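Local coordinates for scaffolding protein (PDB 1G43) that probably anchors the cellulosome of Clostridium cellulolyticum to cellulose through this family IIIa cellulose-binding domain, a calcium-binding beta-sandwich, at residues K27-L38 with A103-E113; A1-F10 with I146-Y156. All coordinates share one frame; numbering follows the deposited sequence.

Interaction 1. Residues K27-L38 with A103-E113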
loop_
_atom_site.group_PDB
_atom_site.type_symbol
_atom_site.label_atom_id
_atom_site.label_comp_id
_atom_site.label_asym_id
_atom_site.label_seq_id
_atom_site.Cartn_x
_atom_site.Cartn_y
_atom_site.Cartn_z
ATOM N N LYS A 27 -6.012 -4.838 -1.937
ATOM C CA LYS A 27 -7.428 -5.121 -1.729
ATOM C C LYS A 27 -7.429 -5.491 -0.250
ATOM O O LYS A 27 -6.937 -6.539 0.136
ATOM C CB LYS A 27 -7.920 -6.278 -2.600
ATOM C CG LYS A 27 -9.422 -6.149 -2.895
ATOM C CD LYS A 27 -10.026 -7.403 -3.525
ATOM C CE LYS A 27 -9.905 -7.357 -5.056
ATOM N NZ LYS A 27 -10.533 -6.098 -5.648
ATOM N N VAL A 28 -7.921 -4.579 0.581
ATOM C CA VAL A 28 -7.947 -4.757 2.023
ATOM C C VAL A 28 -9.332 -5.203 2.491
ATOM O O VAL A 28 -10.351 -4.580 2.158
ATOM C CB VAL A 28 -7.556 -3.431 2.743
ATOM C CG1 VAL A 28 -7.718 -3.580 4.242
ATOM C CG2 VAL A 28 -6.106 -3.052 2.420
ATOM N N THR A 29 -9.362 -6.310 3.235
ATOM C CA THR A 29 -10.618 -6.848 3.747
ATOM C C THR A 29 -10.718 -6.779 5.260
ATOM O O THR A 29 -9.821 -7.230 5.987
ATOM C CB THR A 29 -10.808 -8.286 3.333
ATOM O OG1 THR A 29 -10.909 -8.349 1.912
ATOM C CG2 THR A 29 -12.081 -8.845 3.956
ATOM N N ASN A 30 -11.819 -6.201 5.718
ATOM C CA ASN A 30 -12.096 -6.049 7.145
ATOM C C ASN A 30 -12.541 -7.411 7.648
ATOM O O ASN A 30 -13.646 -7.853 7.373
ATOM C CB ASN A 30 -13.212 -5.006 7.342
ATOM C CG ASN A 30 -13.487 -4.680 8.819
ATOM O OD1 ASN A 30 -13.068 -5.397 9.742
ATOM N ND2 ASN A 30 -14.212 -3.595 9.040
ATOM N N THR A 31 -11.664 -8.090 8.368
ATOM C CA THR A 31 -11.999 -9.397 8.904
ATOM C C THR A 31 -12.103 -9.341 10.415
ATOM O O THR A 31 -12.123 -10.377 11.093
ATOM C CB THR A 31 -10.955 -10.427 8.538
ATOM O OG1 THR A 31 -9.697 -10.049 9.114
ATOM C CG2 THR A 31 -10.845 -10.539 7.031
ATOM N N SER A 32 -12.116 -8.132 10.959
ATOM C CA SER A 32 -12.272 -7.999 12.403
ATOM C C SER A 32 -13.792 -8.079 12.449
ATOM O O SER A 32 -14.444 -8.100 11.394
ATOM C CB SER A 32 -11.806 -6.624 12.911
ATOM O OG SER A 32 -12.786 -5.640 12.645
ATOM N N GLY A 33 -14.383 -8.123 13.620
ATOM C CA GLY A 33 -15.821 -8.210 13.607
ATOM C C GLY A 33 -16.496 -6.876 13.896
ATOM O O GLY A 33 -17.346 -6.803 14.795
ATOM N N SER A 34 -16.103 -5.817 13.186
ATOM C CA SER A 34 -16.723 -4.495 13.385
ATOM C C SER A 34 -16.084 -3.453 12.456
ATOM O O SER A 34 -14.909 -3.575 12.096
ATOM C CB SER A 34 -16.607 -4.032 14.843
ATOM O OG SER A 34 -15.260 -3.819 15.202
ATOM N N PRO A 35 -16.863 -2.416 12.074
ATOM C CA PRO A 35 -16.386 -1.360 11.178
ATOM C C PRO A 35 -15.027 -0.889 11.576
ATOM O O PRO A 35 -14.607 -1.023 12.739
ATOM C CB PRO A 35 -17.435 -0.246 11.318
ATOM C CG PRO A 35 -18.720 -1.022 11.640
ATOM C CD PRO A 35 -18.157 -2.039 12.675
ATOM N N ILE A 36 -14.326 -0.373 10.572
ATOM C CA ILE A 36 -13.006 0.155 10.791
ATOM C C ILE A 36 -12.926 1.493 10.107
ATOM O O ILE A 36 -13.371 1.674 8.968
ATOM C CB ILE A 36 -11.937 -0.785 10.279
ATOM C CG1 ILE A 36 -11.651 -1.831 11.344
ATOM C CG2 ILE A 36 -10.698 -0.019 9.933
ATOM C CD1 ILE A 36 -10.621 -2.815 10.930
ATOM N N ASN A 37 -12.378 2.438 10.852
ATOM C CA ASN A 37 -12.231 3.780 10.373
ATOM C C ASN A 37 -11.039 3.883 9.436
ATOM O O ASN A 37 -9.892 3.866 9.877
ATOM C CB ASN A 37 -12.038 4.702 11.558
ATOM C CG ASN A 37 -12.067 6.138 11.161
ATOM O OD1 ASN A 37 -11.741 7.003 11.969
ATOM N ND2 ASN A 37 -12.463 6.417 9.906
ATOM N N LEU A 38 -11.316 4.006 8.149
ATOM C CA LEU A 38 -10.254 4.114 7.165
ATOM C C LEU A 38 -9.168 5.090 7.590
ATOM O O LEU A 38 -8.013 4.980 7.166
ATOM C CB LEU A 38 -10.841 4.510 5.824
ATOM C CG LEU A 38 -11.772 3.419 5.336
ATOM C CD1 LEU A 38 -12.348 3.841 3.998
ATOM C CD2 LEU A 38 -11.020 2.086 5.215
ATOM N N ALA A 103 -12.420 9.649 5.011
ATOM C CA ALA A 103 -12.511 8.619 3.988
ATOM C C ALA A 103 -13.799 7.816 4.191
ATOM O O ALA A 103 -14.493 7.465 3.221
ATOM C CB ALA A 103 -11.303 7.701 4.074
ATOM N N GLY A 104 -14.123 7.536 5.456
ATOM C CA GLY A 104 -15.318 6.754 5.767
ATOM C C GLY A 104 -15.027 5.574 6.681
ATOM O O GLY A 104 -13.970 5.498 7.309
ATOM N N SER A 105 -15.969 4.645 6.789
ATOM C CA SER A 105 -15.742 3.485 7.653
ATOM C C SER A 105 -15.937 2.238 6.811
ATOM O O SER A 105 -16.867 2.150 6.015
ATOM C CB SER A 105 -16.722 3.486 8.840
ATOM O OG SER A 105 -16.084 3.081 10.059
ATOM N N LEU A 106 -15.027 1.287 6.958
ATOM C CA LEU A 106 -15.122 0.057 6.197
ATOM C C LEU A 106 -15.947 -0.897 7.045
ATOM O O LEU A 106 -15.584 -1.235 8.164
ATOM C CB LEU A 106 -13.738 -0.508 5.931
ATOM C CG LEU A 106 -13.654 -1.771 5.065
ATOM C CD1 LEU A 106 -14.115 -1.482 3.606
ATOM C CD2 LEU A 106 -12.229 -2.268 5.088
ATOM N N PRO A 107 -17.081 -1.343 6.521
ATOM C CA PRO A 107 -17.929 -2.257 7.291
ATOM C C PRO A 107 -17.320 -3.649 7.486
ATOM O O PRO A 107 -16.588 -4.155 6.623
ATOM C CB PRO A 107 -19.213 -2.322 6.463
ATOM C CG PRO A 107 -19.129 -1.085 5.527
ATOM C CD PRO A 107 -17.665 -1.054 5.204
ATOM N N ALA A 108 -17.649 -4.264 8.623
ATOM C CA ALA A 108 -17.194 -5.612 8.950
ATOM C C ALA A 108 -17.393 -6.493 7.710
ATOM O O ALA A 108 -18.467 -6.499 7.104
ATOM C CB ALA A 108 -18.010 -6.159 10.149
ATOM N N GLY A 109 -16.352 -7.231 7.334
ATOM C CA GLY A 109 -16.432 -8.069 6.155
ATOM C C GLY A 109 -16.364 -7.286 4.844
ATOM O O GLY A 109 -16.463 -7.882 3.772
ATOM N N GLY A 110 -16.211 -5.961 4.910
ATOM C CA GLY A 110 -16.114 -5.166 3.688
ATOM C C GLY A 110 -14.698 -5.143 3.072
ATOM O O GLY A 110 -13.710 -5.535 3.708
ATOM N N SER A 111 -14.600 -4.667 1.828
ATOM C CA SER A 111 -13.314 -4.566 1.113
ATOM C C SER A 111 -13.061 -3.198 0.500
ATOM O O SER A 111 -13.963 -2.587 -0.054
ATOM C CB SER A 111 -13.255 -5.557 -0.045
ATOM O OG SER A 111 -13.050 -6.859 0.420
ATOM N N ILE A 112 -11.830 -2.721 0.585
ATOM C CA ILE A 112 -11.492 -1.477 -0.062
ATOM C C ILE A 112 -10.338 -1.767 -1.033
ATOM O O ILE A 112 -9.365 -2.435 -0.677
ATOM C CB ILE A 112 -11.072 -0.376 0.960
ATOM C CG1 ILE A 112 -10.789 0.938 0.207
ATOM C CG2 ILE A 112 -9.899 -0.870 1.813
ATOM C CD1 ILE A 112 -10.347 2.078 1.118
ATOM N N GLU A 113 -10.465 -1.290 -2.266
ATOM C CA GLU A 113 -9.423 -1.473 -3.263
ATOM C C GLU A 113 -8.697 -0.143 -3.409
ATOM O O GLU A 113 -9.318 0.896 -3.556
ATOM C CB GLU A 113 -10.011 -1.908 -4.596
ATOM C CG GLU A 113 -8.930 -2.125 -5.649
ATOM C CD GLU A 113 -9.466 -2.658 -6.970
ATOM O OE1 GLU A 113 -10.710 -2.746 -7.132
ATOM O OE2 GLU A 113 -8.642 -2.988 -7.847
#
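The carbonyl oxygen of L106 is gripped by two donors from the facing segment: N30 ND2 at 2.9 Å and the backbone N of I36, also at 2.9 Å. L106 O lies in the amide plane of N30 (2° out of it), whereas ND2 stands above the L106 carbonyl plane, 49° out of it and not on a lone pair. With its CG anti to the backbone N (chi1 -175°), N30 sends the amide into the mouth of its own loop. There ND2 also donates to S34 O, while OD1 takes both S32 N and S32 OG, the first closing an Asx turn. Facing this loop, a type II turn runs from P107 to G110.

The loops separate two short antiparallel ladders. One joins strands 18-30 and 111-120 of a sandwich sheet: V28 and I112 exchange backbone bonds, and T29 OG1 meets S111 OG at 3.0 Å on the face that also carries K27 and E113. K27 NZ makes only a long salt bridge to E113 OE1, 3.7 Å; E113 OE2 bonds to Y140 OH. The other is the small 36-37/105-106 sheet, where I36 pairs with L106, and G104 O receives L38 N and N37 ND2 from opposite faces of its plane.

V28 and I112 point to the face opposite K27 and E113. L38 CD1 reaches I112 CD1 tip to tip at 3.9 Å, and L38 CD2 lies against L106 CB at 3.8 Å. Y64 touches both L38 and I112. The N30 amide thus spans the two-residue register shift between the ladders with neutral bonds to S32, S34 and L106.

Interaction 2. Residues A1-F10 with I146-Y156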
loop_
_atom_site.group_PDB
_atom_site.type_symbol
_atom_site.label_atom_id
_atom_site.label_comp_id
_atom_site.label_asym_id
_atom_site.label_seq_id
_atom_site.Cartn_x
_atom_site.Cartn_y
_atom_site.Cartn_z
ATOM N N ALA A 1 3.274 -11.510 13.595
ATOM C CA ALA A 1 2.796 -10.797 14.806
ATOM C C ALA A 1 1.632 -9.865 14.427
ATOM O O ALA A 1 1.296 -8.906 15.155
ATOM C CB ALA A 1 3.967 -9.992 15.445
ATOM N N GLY A 2 1.011 -10.177 13.285
ATOM C CA GLY A 2 -0.106 -9.388 12.797
ATOM C C GLY A 2 -1.379 -9.778 13.509
ATOM O O GLY A 2 -1.623 -10.973 13.783
ATOM N N THR A 3 -2.203 -8.763 13.785
ATOM C CA THR A 3 -3.466 -8.932 14.514
ATOM C C THR A 3 -4.625 -9.587 13.732
ATOM O O THR A 3 -5.592 -10.076 14.343
ATOM C CB THR A 3 -3.935 -7.573 15.070
ATOM O OG1 THR A 3 -3.949 -6.610 14.000
ATOM C CG2 THR A 3 -2.999 -7.090 16.177
ATOM N N GLY A 4 -4.559 -9.598 12.408
ATOM C CA GLY A 4 -5.622 -10.247 11.645
ATOM C C GLY A 4 -6.964 -9.526 11.664
ATOM O O GLY A 4 -8.021 -10.129 11.465
ATOM N N VAL A 5 -6.906 -8.228 11.925
ATOM C CA VAL A 5 -8.074 -7.373 11.954
ATOM C C VAL A 5 -8.492 -7.175 10.509
ATOM O O VAL A 5 -9.650 -6.877 10.209
ATOM C CB VAL A 5 -7.700 -6.047 12.622
ATOM C CG1 VAL A 5 -8.490 -4.890 12.022
ATOM C CG2 VAL A 5 -7.982 -6.160 14.126
ATOM N N VAL A 6 -7.527 -7.337 9.608
ATOM C CA VAL A 6 -7.778 -7.223 8.165
ATOM C C VAL A 6 -6.922 -8.226 7.409
ATOM O O VAL A 6 -5.906 -8.695 7.906
ATOM C CB VAL A 6 -7.475 -5.799 7.625
ATOM C CG1 VAL A 6 -8.270 -4.797 8.404
ATOM C CG2 VAL A 6 -5.988 -5.483 7.704
ATOM N N SER A 7 -7.359 -8.567 6.212
ATOM C CA SER A 7 -6.632 -9.481 5.353
ATOM C C SER A 7 -6.226 -8.593 4.173
ATOM O O SER A 7 -6.975 -7.683 3.813
ATOM C CB SER A 7 -7.594 -10.576 4.881
ATOM O OG SER A 7 -7.053 -11.355 3.813
ATOM N N VAL A 8 -5.078 -8.834 3.552
ATOM C CA VAL A 8 -4.705 -7.984 2.411
ATOM C C VAL A 8 -4.147 -8.704 1.179
ATOM O O VAL A 8 -3.339 -9.621 1.299
ATOM C CB VAL A 8 -3.667 -6.921 2.820
ATOM C CG1 VAL A 8 -3.294 -6.069 1.584
ATOM C CG2 VAL A 8 -4.213 -6.060 3.959
ATOM N N GLN A 9 -4.591 -8.303 0.002
ATOM C CA GLN A 9 -4.078 -8.880 -1.226
ATOM C C GLN A 9 -3.344 -7.799 -1.991
ATOM O O GLN A 9 -3.632 -6.600 -1.837
ATOM C CB GLN A 9 -5.191 -9.471 -2.069
ATOM C CG GLN A 9 -5.538 -10.876 -1.662
ATOM C CD GLN A 9 -6.549 -11.492 -2.590
ATOM O OE1 GLN A 9 -7.663 -10.978 -2.757
ATOM N NE2 GLN A 9 -6.173 -12.583 -3.213
ATOM N N PHE A 10 -2.410 -8.220 -2.836
ATOM C CA PHE A 10 -1.569 -7.290 -3.555
ATOM C C PHE A 10 -1.346 -7.679 -5.017
ATOM O O PHE A 10 -1.524 -8.829 -5.381
ATOM C CB PHE A 10 -0.240 -7.235 -2.796
ATOM C CG PHE A 10 0.856 -6.502 -3.506
ATOM C CD1 PHE A 10 1.072 -5.162 -3.274
ATOM C CD2 PHE A 10 1.692 -7.168 -4.378
ATOM C CE1 PHE A 10 2.128 -4.473 -3.906
ATOM C CE2 PHE A 10 2.731 -6.508 -5.010
ATOM C CZ PHE A 10 2.955 -5.157 -4.776
ATOM N N ILE A 146 4.249 -6.923 2.353
ATOM C CA ILE A 146 3.755 -5.563 2.466
ATOM C C ILE A 146 3.051 -5.543 3.810
ATOM O O ILE A 146 2.679 -6.598 4.336
ATOM C CB ILE A 146 2.820 -5.176 1.306
ATOM C CG1 ILE A 146 1.898 -6.329 0.931
ATOM C CG2 ILE A 146 3.655 -4.711 0.115
ATOM C CD1 ILE A 146 0.533 -6.234 1.568
ATOM N N SER A 147 2.880 -4.371 4.395
ATOM C CA SER A 147 2.253 -4.336 5.702
ATOM C C SER A 147 1.073 -3.416 5.793
ATOM O O SER A 147 0.962 -2.423 5.063
ATOM C CB SER A 147 3.265 -3.924 6.733
ATOM O OG SER A 147 3.999 -2.842 6.215
ATOM N N ALA A 148 0.192 -3.771 6.713
ATOM C CA ALA A 148 -1.011 -3.021 6.978
ATOM C C ALA A 148 -1.072 -2.847 8.477
ATOM O O ALA A 148 -0.918 -3.824 9.230
ATOM C CB ALA A 148 -2.218 -3.776 6.491
ATOM N N PHE A 149 -1.271 -1.594 8.895
ATOM C CA PHE A 149 -1.374 -1.212 10.300
ATOM C C PHE A 149 -2.736 -0.631 10.565
ATOM O O PHE A 149 -3.257 0.157 9.778
ATOM C CB PHE A 149 -0.357 -0.136 10.665
ATOM C CG PHE A 149 1.058 -0.603 10.631
ATOM C CD1 PHE A 149 1.734 -0.717 9.429
ATOM C CD2 PHE A 149 1.707 -0.946 11.803
ATOM C CE1 PHE A 149 3.045 -1.171 9.391
ATOM C CE2 PHE A 149 3.018 -1.402 11.776
ATOM C CZ PHE A 149 3.687 -1.514 10.551
ATOM N N VAL A 150 -3.320 -1.027 11.687
ATOM C CA VAL A 150 -4.614 -0.505 12.065
ATOM C C VAL A 150 -4.422 0.157 13.400
ATOM O O VAL A 150 -3.982 -0.491 14.374
ATOM C CB VAL A 150 -5.624 -1.613 12.181
ATOM C CG1 VAL A 150 -6.874 -1.096 12.854
ATOM C CG2 VAL A 150 -5.949 -2.134 10.784
ATOM N N GLY A 151 -4.712 1.457 13.451
ATOM C CA GLY A 151 -4.552 2.184 14.698
ATOM C C GLY A 151 -3.124 2.179 15.237
ATOM O O GLY A 151 -2.905 2.407 16.430
ATOM N N GLY A 152 -2.133 1.922 14.391
ATOM C CA GLY A 152 -0.771 1.946 14.896
ATOM C C GLY A 152 -0.168 0.595 15.206
ATOM O O GLY A 152 0.987 0.530 15.595
ATOM N N THR A 153 -0.929 -0.482 15.058
ATOM C CA THR A 153 -0.369 -1.806 15.306
ATOM C C THR A 153 -0.550 -2.716 14.081
ATOM O O THR A 153 -1.569 -2.654 13.381
ATOM C CB THR A 153 -0.999 -2.476 16.564
ATOM O OG1 THR A 153 -2.337 -2.907 16.272
ATOM C CG2 THR A 153 -1.050 -1.480 17.726
ATOM N N LEU A 154 0.460 -3.541 13.822
ATOM C CA LEU A 154 0.478 -4.456 12.681
ATOM C C LEU A 154 -0.717 -5.378 12.669
ATOM O O LEU A 154 -0.952 -6.093 13.641
ATOM C CB LEU A 154 1.763 -5.295 12.721
ATOM C CG LEU A 154 2.111 -6.218 11.553
ATOM C CD1 LEU A 154 2.445 -5.420 10.314
ATOM C CD2 LEU A 154 3.331 -7.034 11.952
ATOM N N ALA A 155 -1.458 -5.383 11.566
ATOM C CA ALA A 155 -2.639 -6.222 11.443
ATOM C C ALA A 155 -2.467 -7.321 10.398
ATOM O O ALA A 155 -3.170 -8.339 10.437
ATOM C CB ALA A 155 -3.854 -5.357 11.106
ATOM N N TYR A 156 -1.537 -7.105 9.464
ATOM C CA TYR A 156 -1.248 -8.060 8.382
ATOM C C TYR A 156 0.174 -7.869 7.826
ATOM O O TYR A 156 0.704 -6.749 7.791
ATOM C CB TYR A 156 -2.246 -7.890 7.242
ATOM C CG TYR A 156 -1.953 -8.742 6.019
ATOM C CD1 TYR A 156 -2.404 -10.066 5.925
ATOM C CD2 TYR A 156 -1.175 -8.235 4.969
ATOM C CE1 TYR A 156 -2.078 -10.866 4.811
ATOM C CE2 TYR A 156 -0.841 -9.020 3.853
ATOM C CZ TYR A 156 -1.292 -10.328 3.780
ATOM O OH TYR A 156 -0.935 -11.080 2.680
HETATM O O HOH W 1 -4.287 -4.218 14.004
#
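V8 lies over one face of the Y156 ring, its CB 3.9 Å from the ring centroid and 27° off the normal in a CH-pi contact. The backbone N of V8 sits above the middle of the same face, so strand 6-10 passes directly across the ring. V8 CG1, anti to the backbone N (chi1 179°), meets I146 CD1 at 3.8 Å, and V8 CG2 meets A148 CB at 4.0 Å. Further along, V6 CG2 packs on A155 CB, and the V5 and V150 side chains cross obliquely, with V5 CG1 3.9 Å from V150 CG2.

Backbone bonds hold the N-terminal end of the contact. T3 N donates to L154 O at 3.0 Å, and G4 N to A155 O at 2.7 Å. G4 has positive phi, which suits a glycine where the chain swings from these bonds into strand 6-10.

Behind this shell, A155 and Y156 both face A148 in a classic beta bulge, in the hairpin whose type I' turn runs from V150 to T153. The tyrosine hydroxyl is tied down by D142 OD1, with a weaker bond to W143 O. V28 packs on V6 and V8, and the F10 ring meets that of W143.

Strand 6-10 and the 147-155 hairpin belong to different sheets; the axes of strands 6-10 and 147-150 approach to 8.4 Å, and apolar side chains fill the interval. The contact therefore joins two layers of the beta-sandwich mainly by dispersion, with a bonded phenol fixing the ring at one end and two backbone N-H...O hydrogen bonds pinning the N-terminal tail at the other.

Overall arrangement
From the N terminus, the chain enters interaction 2 at once: residues 1-10 are met by the hairpin of 146-156, so this contact closes a loop around most of the domain. Strand 18-30 follows, and its end opens interaction 1, whose smaller loop, closed by residues 103-113, falls wholly within the larger one. The two meet side by side in one sheet, where strand 6-11 pairs with strand 18-30: S7 N and Q9 N are probably bonded to T29 O and K27 O, and I36 packs on V5. Interaction 1 pairs strand 18-30 with 111-120 in that sheet and 36-37 with 105-106 in a small one; interaction 2 joins the shared sheet to that containing strands 41-47 and 147-150.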